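Local coordinates for beta sliding clamp (Borrelia burgdorferi, PDB 6DJ8), which probably confers processivity on DNA polymerases by forming a ring-shaped head-to-tail homodimer around DNA that tethers them and other proteins to it, at residues M237-F242 against Y248-N253; K162-I167 against F227-M232; L54-T59 against F65-S70. All blocks are in the same frame, centred on the assembly; numbering follows the deposited sequence.

Contact 1: residues M237-F242 against Y248-N253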
loop_
_atom_site.group_PDB
_atom_site.type_symbol
_atom_site.label_atom_id
_atom_site.label_comp_id
_atom_site.label_asym_id
_atom_site.label_seq_id
_atom_site.Cartn_x
_atom_site.Cartn_y
_atom_site.Cartn_z
ATOM N N MET A 237 30.432 -14.732 1.049
ATOM C CA MET A 237 30.217 -15.948 1.821
ATOM C C MET A 237 29.458 -15.628 3.102
ATOM O O MET A 237 29.381 -14.473 3.528
ATOM C CB MET A 237 31.559 -16.623 2.142
ATOM C CG MET A 237 32.421 -16.829 0.902
ATOM S SD MET A 237 31.590 -17.843 -0.361
ATOM C CE MET A 237 31.462 -19.407 0.501
ATOM N N VAL A 238 28.824 -16.656 3.666
ATOM C CA VAL A 238 28.138 -16.567 4.952
ATOM C C VAL A 238 28.523 -17.780 5.794
ATOM O O VAL A 238 28.469 -18.915 5.306
ATOM C CB VAL A 238 26.604 -16.464 4.789
ATOM C CG1 VAL A 238 26.093 -17.458 3.771
ATOM C CG2 VAL A 238 25.909 -16.667 6.141
ATOM N N LYS A 239 28.913 -17.539 7.046
ATOM C CA LYS A 239 29.288 -18.590 7.985
ATOM C C LYS A 239 28.082 -18.868 8.865
ATOM O O LYS A 239 27.471 -17.937 9.396
ATOM C CB LYS A 239 30.462 -18.169 8.877
ATOM C CG LYS A 239 31.747 -17.828 8.154
ATOM C CD LYS A 239 32.858 -17.484 9.147
ATOM C CE LYS A 239 34.099 -16.952 8.437
ATOM N NZ LYS A 239 34.949 -17.976 7.808
ATOM N N ILE A 240 27.722 -20.134 8.987
ATOM C CA ILE A 240 26.628 -20.573 9.839
ATOM C C ILE A 240 27.208 -21.505 10.886
ATOM O O ILE A 240 28.016 -22.375 10.555
ATOM C CB ILE A 240 25.527 -21.264 9.002
ATOM C CG1 ILE A 240 24.813 -20.226 8.132
ATOM C CG2 ILE A 240 24.571 -22.051 9.883
ATOM C CD1 ILE A 240 24.052 -20.840 6.956
ATOM N N LYS A 241 26.794 -21.333 12.139
ATOM C CA LYS A 241 27.309 -22.134 13.243
ATOM C C LYS A 241 26.162 -22.577 14.136
ATOM O O LYS A 241 25.157 -21.877 14.262
ATOM C CB LYS A 241 28.339 -21.361 14.077
ATOM C CG LYS A 241 29.598 -20.961 13.318
ATOM C CD LYS A 241 30.516 -20.113 14.199
ATOM C CE LYS A 241 31.680 -19.523 13.419
ATOM N NZ LYS A 241 32.367 -20.552 12.601
ATOM N N PHE A 242 26.312 -23.763 14.731
ATOM C CA PHE A 242 25.341 -24.324 15.658
ATOM C C PHE A 242 26.018 -24.709 16.958
ATOM O O PHE A 242 27.124 -25.261 16.947
ATOM C CB PHE A 242 24.711 -25.592 15.111
ATOM C CG PHE A 242 23.727 -25.379 14.023
ATOM C CD1 PHE A 242 24.139 -25.383 12.709
ATOM C CD2 PHE A 242 22.384 -25.220 14.306
ATOM C CE1 PHE A 242 23.239 -25.226 11.693
ATOM C CE2 PHE A 242 21.471 -25.050 13.286
ATOM C CZ PHE A 242 21.897 -25.055 11.978
ATOM N N TYR A 248 23.824 -19.444 14.921
ATOM C CA TYR A 248 24.640 -18.251 14.749
ATOM C C TYR A 248 24.966 -18.088 13.277
ATOM O O TYR A 248 25.252 -19.067 12.590
ATOM C CB TYR A 248 25.935 -18.337 15.584
ATOM C CG TYR A 248 26.950 -17.228 15.345
ATOM C CD1 TYR A 248 26.825 -15.989 15.976
ATOM C CD2 TYR A 248 28.055 -17.433 14.517
ATOM C CE1 TYR A 248 27.759 -14.982 15.773
ATOM C CE2 TYR A 248 28.996 -16.428 14.312
ATOM C CZ TYR A 248 28.842 -15.209 14.945
ATOM O OH TYR A 248 29.764 -14.208 14.747
ATOM N N VAL A 249 24.903 -16.852 12.792
ATOM C CA VAL A 249 25.152 -16.546 11.387
ATOM C C VAL A 249 25.996 -15.287 11.320
ATOM O O VAL A 249 25.758 -14.327 12.063
ATOM C CB VAL A 249 23.849 -16.350 10.596
ATOM C CG1 VAL A 249 24.148 -15.881 9.191
ATOM C CG2 VAL A 249 23.099 -17.626 10.546
ATOM N N GLU A 250 26.970 -15.283 10.416
ATOM C CA GLU A 250 27.887 -14.160 10.321
ATOM C C GLU A 250 28.253 -13.984 8.858
ATOM O O GLU A 250 28.546 -14.969 8.173
ATOM C CB GLU A 250 29.128 -14.427 11.191
ATOM C CG GLU A 250 30.275 -13.492 10.957
ATOM C CD GLU A 250 31.551 -13.979 11.630
ATOM O OE1 GLU A 250 32.624 -13.897 10.997
ATOM O OE2 GLU A 250 31.473 -14.459 12.781
ATOM N N PHE A 251 28.202 -12.744 8.380
ATOM C CA PHE A 251 28.455 -12.401 6.987
ATOM C C PHE A 251 28.512 -10.890 6.878
ATOM O O PHE A 251 27.770 -10.190 7.572
ATOM C CB PHE A 251 27.364 -12.937 6.051
ATOM C CG PHE A 251 25.987 -12.389 6.328
ATOM C CD1 PHE A 251 25.177 -12.965 7.287
ATOM C CD2 PHE A 251 25.495 -11.310 5.605
ATOM C CE1 PHE A 251 23.910 -12.468 7.544
ATOM C CE2 PHE A 251 24.219 -10.809 5.849
ATOM C CZ PHE A 251 23.424 -11.397 6.817
ATOM N N ASP A 252 29.364 -10.410 5.970
ATOM C CA ASP A 252 29.608 -8.986 5.767
ATOM C C ASP A 252 29.810 -8.281 7.101
ATOM O O ASP A 252 30.651 -8.706 7.896
ATOM C CB ASP A 252 28.477 -8.371 4.962
ATOM C CG ASP A 252 28.429 -8.916 3.535
ATOM O OD1 ASP A 252 29.503 -9.069 2.914
ATOM O OD2 ASP A 252 27.328 -9.207 3.037
ATOM N N ASN A 253 29.016 -7.253 7.404
ATOM C CA ASN A 253 29.206 -6.535 8.659
ATOM C C ASN A 253 28.170 -6.920 9.712
ATOM O O ASN A 253 27.877 -6.121 10.609
ATOM C CB ASN A 253 29.209 -5.020 8.416
ATOM C CG ASN A 253 27.960 -4.525 7.694
ATOM O OD1 ASN A 253 27.421 -5.191 6.806
ATOM N ND2 ASN A 253 27.494 -3.339 8.073
HETATM O O HOH W 1 30.836 -12.305 4.323
#
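The Y248 ring is approached obliquely by the aliphatic chain of K241, whose CD lies 3.7 Å from Y248 CD2 as the two side chains run alongside each other. At the ring edge, in its plane, sits E250 OE2, to which Y248 OH donates at 2.6 Å, reaching it on the anti side and so fixing the carboxylate against the phenol. The F251 ring has D252 OD2 at its edge, while V238 CG2 comes in obliquely, 3.9 Å from F251 CD1. V238 CG2 also meets V249 CG1 at 3.6 Å. The K239 chain runs beside E250, yet its ammonium forms its salt bridge with E154. K239 and E250 exchange two backbone bonds, as do K241 and Y248; K239 N to E250 O is 2.8 Å at 163°. Between them I240 and V249 form a non-hydrogen-bonded pair, I240 CG1 lying 3.9 Å from V249 CG2. Past F251, one water accepts from D252 N and donates to M237 O. Lysine, tyrosine and glutamate thus occupy one face, and V238, I240, V249 and F251 turn to helices 157-167 and 223-231: an amphipathic antiparallel beta hairpin of the central domain.

Contact 2: residues K162-I167 against F227-M232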
loop_
_atom_site.group_PDB
_atom_site.type_symbol
_atom_site.label_atom_id
_atom_site.label_comp_id
_atom_site.label_asym_id
_atom_site.label_seq_id
_atom_site.Cartn_x
_atom_site.Cartn_y
_atom_site.Cartn_z
ATOM N N LYS A 162 18.707 -18.559 -1.810
ATOM C CA LYS A 162 17.792 -19.413 -2.570
ATOM C C LYS A 162 17.168 -20.472 -1.670
ATOM O O LYS A 162 15.953 -20.701 -1.709
ATOM C CB LYS A 162 18.532 -20.061 -3.739
ATOM C CG LYS A 162 17.634 -20.841 -4.695
ATOM C CD LYS A 162 18.350 -21.077 -6.022
ATOM C CE LYS A 162 17.678 -22.159 -6.855
ATOM N NZ LYS A 162 18.202 -22.137 -8.256
ATOM N N VAL A 163 17.979 -21.101 -0.821
ATOM C CA VAL A 163 17.452 -22.115 0.088
ATOM C C VAL A 163 16.422 -21.511 1.035
ATOM O O VAL A 163 15.358 -22.096 1.280
ATOM C CB VAL A 163 18.605 -22.795 0.847
ATOM C CG1 VAL A 163 18.060 -23.668 1.957
ATOM C CG2 VAL A 163 19.413 -23.653 -0.119
ATOM N N ILE A 164 16.723 -20.339 1.593
ATOM C CA ILE A 164 15.775 -19.676 2.485
ATOM C C ILE A 164 14.473 -19.410 1.746
ATOM O O ILE A 164 13.375 -19.670 2.260
ATOM C CB ILE A 164 16.386 -18.366 3.023
ATOM C CG1 ILE A 164 17.455 -18.656 4.077
ATOM C CG2 ILE A 164 15.287 -17.432 3.559
ATOM C CD1 ILE A 164 18.239 -17.409 4.502
ATOM N N ASN A 165 14.582 -18.881 0.523
ATOM C CA ASN A 165 13.398 -18.591 -0.281
ATOM C C ASN A 165 12.564 -19.848 -0.516
ATOM O O ASN A 165 11.332 -19.779 -0.560
ATOM C CB ASN A 165 13.822 -17.942 -1.611
ATOM C CG ASN A 165 12.642 -17.316 -2.363
ATOM O OD1 ASN A 165 11.850 -16.587 -1.781
ATOM N ND2 ASN A 165 12.531 -17.601 -3.658
ATOM N N ARG A 166 13.202 -21.013 -0.611
ATOM C CA ARG A 166 12.455 -22.243 -0.846
ATOM C C ARG A 166 11.962 -22.899 0.435
ATOM O O ARG A 166 11.065 -23.746 0.372
ATOM C CB ARG A 166 13.325 -23.232 -1.634
ATOM C CG ARG A 166 13.252 -22.924 -3.122
ATOM C CD ARG A 166 14.490 -23.250 -3.935
ATOM N NE ARG A 166 14.326 -22.669 -5.262
ATOM C CZ ARG A 166 14.301 -23.347 -6.403
ATOM N NH1 ARG A 166 14.497 -24.656 -6.426
ATOM N NH2 ARG A 166 14.113 -22.693 -7.537
ATOM N N ILE A 167 12.488 -22.513 1.598
ATOM C CA ILE A 167 12.195 -23.196 2.852
ATOM C C ILE A 167 11.302 -22.359 3.770
ATOM O O ILE A 167 10.338 -22.879 4.344
ATOM C CB ILE A 167 13.508 -23.584 3.564
ATOM C CG1 ILE A 167 14.139 -24.804 2.889
ATOM C CG2 ILE A 167 13.245 -23.893 5.018
ATOM C CD1 ILE A 167 13.480 -26.116 3.277
ATOM N N PHE A 227 14.166 -12.753 8.448
ATOM C CA PHE A 227 15.027 -11.593 8.699
ATOM C C PHE A 227 16.250 -11.603 7.784
ATOM O O PHE A 227 16.573 -10.602 7.121
ATOM C CB PHE A 227 15.446 -11.640 10.171
ATOM C CG PHE A 227 16.250 -10.474 10.642
ATOM C CD1 PHE A 227 15.919 -9.178 10.266
ATOM C CD2 PHE A 227 17.288 -10.672 11.539
ATOM C CE1 PHE A 227 16.645 -8.093 10.751
ATOM C CE2 PHE A 227 18.021 -9.595 12.028
ATOM C CZ PHE A 227 17.696 -8.305 11.626
ATOM N N LEU A 228 16.914 -12.755 7.718
ATOM C CA LEU A 228 18.164 -12.908 6.989
ATOM C C LEU A 228 18.002 -12.617 5.505
ATOM O O LEU A 228 18.908 -12.059 4.874
ATOM C CB LEU A 228 18.667 -14.346 7.155
ATOM C CG LEU A 228 19.435 -14.648 8.431
ATOM C CD1 LEU A 228 19.600 -16.137 8.546
ATOM C CD2 LEU A 228 20.768 -13.970 8.309
ATOM N N LYS A 229 16.892 -13.056 4.913
ATOM C CA LYS A 229 16.777 -12.891 3.472
ATOM C C LYS A 229 16.709 -11.418 3.090
ATOM O O LYS A 229 17.105 -11.062 1.978
ATOM C CB LYS A 229 15.589 -13.684 2.915
ATOM C CG LYS A 229 14.214 -13.390 3.485
ATOM C CD LYS A 229 13.199 -14.304 2.811
ATOM C CE LYS A 229 11.962 -14.559 3.659
ATOM N NZ LYS A 229 11.180 -15.723 3.129
ATOM N N HIS A 230 16.285 -10.550 4.007
ATOM C CA HIS A 230 16.373 -9.106 3.812
ATOM C C HIS A 230 17.796 -8.576 4.014
ATOM O O HIS A 230 18.129 -7.509 3.482
ATOM C CB HIS A 230 15.399 -8.406 4.769
ATOM C CG HIS A 230 15.443 -6.908 4.709
ATOM N ND1 HIS A 230 15.416 -6.204 3.523
ATOM C CD2 HIS A 230 15.515 -5.980 5.694
ATOM C CE1 HIS A 230 15.469 -4.909 3.779
ATOM N NE2 HIS A 230 15.529 -4.746 5.088
ATOM N N LEU A 231 18.646 -9.286 4.769
ATOM C CA LEU A 231 19.978 -8.768 5.080
ATOM C C LEU A 231 21.043 -9.178 4.074
ATOM O O LEU A 231 21.978 -8.412 3.821
ATOM C CB LEU A 231 20.434 -9.256 6.461
ATOM C CG LEU A 231 19.575 -8.883 7.660
ATOM C CD1 LEU A 231 20.139 -9.505 8.891
ATOM C CD2 LEU A 231 19.573 -7.383 7.821
ATOM N N MET A 232 20.921 -10.354 3.483
ATOM C CA MET A 232 22.016 -10.904 2.700
ATOM C C MET A 232 22.034 -10.330 1.292
ATOM O O MET A 232 21.043 -10.416 0.557
ATOM C CB MET A 232 21.929 -12.420 2.669
ATOM C CG MET A 232 22.553 -13.045 3.892
ATOM S SD MET A 232 22.420 -14.820 3.827
ATOM C CE MET A 232 22.607 -15.048 2.119
#
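I164 overlaps the base of the K229 side chain, its CG2 lying 3.8 Å from K229 CB. That methyl, one of the two branches at CB of I164, faces the lysine, whereas the other branch carries CD1 to L228 CB at 4.1 Å. The I164 and L228 side chains cross at about a right angle, and those of I164 and K229 meet at a slant. K229 was deposited in two conformers, so the further touch of its CD on I164 CG2 is less certain than that of CB. With a chi1 of 57°, K229 in the conformer described runs its extended chain across the isoleucine. The meeting is small and wholly apolar: one isoleucine from helix 157-167 bridges to two consecutive residues of helix 223-231, with the CA atoms of I164 and K229 6.9 Å apart. On the far side of 162-167, K162 and R166 form salt bridges with E359 and E377, respectively. L228 also packs on F160 of the first helix, and on V249, F251 and I256 of strands 246-251 and 254-259, so both helices pack on the sheet that includes these strands.

Contact 3: residues L54-T59 against F65-S70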
loop_
_atom_site.group_PDB
_atom_site.type_symbol
_atom_site.label_atom_id
_atom_site.label_comp_id
_atom_site.label_asym_id
_atom_site.label_seq_id
_atom_site.Cartn_x
_atom_site.Cartn_y
_atom_site.Cartn_z
ATOM N N LEU A 54 30.853 2.138 14.644
ATOM C CA LEU A 54 29.567 2.177 15.313
ATOM C C LEU A 54 28.976 0.774 15.338
ATOM O O LEU A 54 28.832 0.142 14.285
ATOM C CB LEU A 54 28.619 3.120 14.584
ATOM C CG LEU A 54 27.291 3.354 15.301
ATOM C CD1 LEU A 54 27.494 4.261 16.508
ATOM C CD2 LEU A 54 26.243 3.895 14.343
ATOM N N ILE A 55 28.611 0.292 16.523
ATOM C CA ILE A 55 27.970 -1.014 16.655
ATOM C C ILE A 55 26.497 -0.771 16.942
ATOM O O ILE A 55 26.154 -0.078 17.906
ATOM C CB ILE A 55 28.589 -1.856 17.779
ATOM C CG1 ILE A 55 30.110 -1.983 17.619
ATOM C CG2 ILE A 55 27.924 -3.198 17.797
ATOM C CD1 ILE A 55 30.552 -2.420 16.273
ATOM N N ILE A 56 25.629 -1.313 16.099
ATOM C CA ILE A 56 24.185 -1.216 16.268
ATOM C C ILE A 56 23.671 -2.587 16.677
ATOM O O ILE A 56 23.950 -3.587 16.000
ATOM C CB ILE A 56 23.506 -0.724 14.977
ATOM C CG1 ILE A 56 23.955 0.705 14.658
ATOM C CG2 ILE A 56 21.979 -0.787 15.091
ATOM C CD1 ILE A 56 23.672 1.098 13.242
ATOM N N LYS A 57 22.956 -2.645 17.799
ATOM C CA LYS A 57 22.390 -3.899 18.286
ATOM C C LYS A 57 20.880 -3.771 18.419
ATOM O O LYS A 57 20.358 -2.710 18.794
ATOM C CB LYS A 57 22.988 -4.313 19.636
ATOM C CG LYS A 57 24.456 -4.719 19.580
ATOM C CD LYS A 57 24.960 -5.114 20.980
ATOM C CE LYS A 57 26.474 -5.132 21.064
ATOM N NZ LYS A 57 26.980 -5.490 22.450
ATOM N N SER A 58 20.182 -4.850 18.090
ATOM C CA SER A 58 18.748 -4.939 18.318
ATOM C C SER A 58 18.428 -6.364 18.727
ATOM O O SER A 58 19.201 -7.287 18.475
ATOM C CB SER A 58 17.936 -4.540 17.081
ATOM O OG SER A 58 18.180 -5.434 16.015
ATOM N N THR A 59 17.302 -6.537 19.408
ATOM C CA THR A 59 16.882 -7.885 19.761
ATOM C C THR A 59 15.373 -7.904 19.919
ATOM O O THR A 59 14.756 -6.876 20.199
ATOM C CB THR A 59 17.532 -8.382 21.054
ATOM O OG1 THR A 59 17.087 -9.721 21.338
ATOM C CG2 THR A 59 17.158 -7.451 22.232
ATOM N N PHE A 65 20.877 -9.286 17.169
ATOM C CA PHE A 65 21.413 -8.782 15.917
ATOM C C PHE A 65 22.481 -7.747 16.212
ATOM O O PHE A 65 22.329 -6.932 17.126
ATOM C CB PHE A 65 20.298 -8.155 15.058
ATOM C CG PHE A 65 20.799 -7.378 13.865
ATOM C CD1 PHE A 65 21.022 -8.016 12.656
ATOM C CD2 PHE A 65 21.020 -6.003 13.946
ATOM C CE1 PHE A 65 21.472 -7.324 11.545
ATOM C CE2 PHE A 65 21.478 -5.290 12.841
ATOM C CZ PHE A 65 21.695 -5.935 11.641
ATOM N N GLU A 66 23.548 -7.766 15.423
ATOM C CA GLU A 66 24.597 -6.772 15.588
ATOM C C GLU A 66 25.190 -6.436 14.225
ATOM O O GLU A 66 25.494 -7.336 13.436
ATOM C CB GLU A 66 25.661 -7.307 16.556
ATOM C CG GLU A 66 27.027 -6.735 16.359
ATOM C CD GLU A 66 27.978 -7.101 17.476
ATOM O OE1 GLU A 66 29.189 -6.854 17.306
ATOM O OE2 GLU A 66 27.519 -7.652 18.501
ATOM N N SER A 67 25.336 -5.142 13.946
ATOM C CA SER A 67 25.959 -4.654 12.723
ATOM C C SER A 67 26.977 -3.579 13.077
ATOM O O SER A 67 26.897 -2.937 14.129
ATOM C CB SER A 67 24.940 -4.076 11.736
ATOM O OG SER A 67 24.390 -2.861 12.220
ATOM N N THR A 68 27.930 -3.369 12.172
ATOM C CA THR A 68 28.990 -2.403 12.402
ATOM C C THR A 68 29.236 -1.602 11.136
ATOM O O THR A 68 29.210 -2.149 10.028
ATOM C CB THR A 68 30.290 -3.110 12.842
ATOM O OG1 THR A 68 31.323 -2.137 13.028
ATOM C CG2 THR A 68 30.737 -4.106 11.795
ATOM N N ILE A 69 29.461 -0.296 11.309
ATOM C CA ILE A 69 29.788 0.601 10.212
ATOM C C ILE A 69 30.881 1.548 10.683
ATOM O O ILE A 69 31.049 1.795 11.878
ATOM C CB ILE A 69 28.575 1.417 9.725
ATOM C CG1 ILE A 69 28.030 2.278 10.866
ATOM C CG2 ILE A 69 27.511 0.498 9.150
ATOM C CD1 ILE A 69 26.934 3.278 10.417
ATOM N N SER A 70 31.616 2.094 9.721
ATOM C CA SER A 70 32.703 3.006 10.024
ATOM C C SER A 70 32.153 4.399 10.287
ATOM O O SER A 70 31.234 4.853 9.606
ATOM C CB SER A 70 33.692 3.043 8.863
ATOM O OG SER A 70 34.383 1.805 8.775
#
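L54 N donates to I69 O at 2.8 Å in an almost straight bond of 174°, and L54 O accepts from I69 N in return. The same exchange recurs at I56 with S67 and at S58 with F65. CA-H...O contacts fill in between these pairs, such as T68 CA to L54 O at 3.2 Å. I55 bends twice, chi1 -54° and chi2 -51°, which brings its CD1 alongside T68, 3.5 Å from T68 CB. Its other methyl, CG2, lies 3.9 Å from E66 OE1. K57 runs beside E66, but NZ is still 4.5 Å from E66 OE2, beyond a salt bridge; the ammonium bonds instead to Y142 O and N141 OD1. On the opposite face, S58 OG nestles obliquely at the F65 ring, 3.6 Å from F65 CD2, and its polar need is met by A29 O. S67 OG lies 3.6 Å from I56 CB, and L54 CB packs on I69 CG1 at 3.9 Å. The face of L54, I56, F65 and I69 is buried, with L54, F65 and I69 touching helix 19-29. This is a regular antiparallel beta hairpin, helix-backed on one face, in the N-terminal domain of the sliding ring.

From the N terminus, contact 3 comes first, closing the short turn between strands 53-59 and 64-70. Contact 2 then closes a much longer loop of 59 residues, which includes strands 182-187, 192-198 and 202-211. Contact 1 follows as the next hairpin, so the three stand in series without nesting or crossing. Contacts 1 and 3 share one antiparallel sheet that spans the N-terminal and central domains: strand 254-259 lies between their hairpins, and N253 ND2 probably donates to T68 O at the junction. Contact 2 belongs to the helical layer, where L228, L231 and M232 meet F251 of contact 1, and F227 and L231 meet F65 of contact 3.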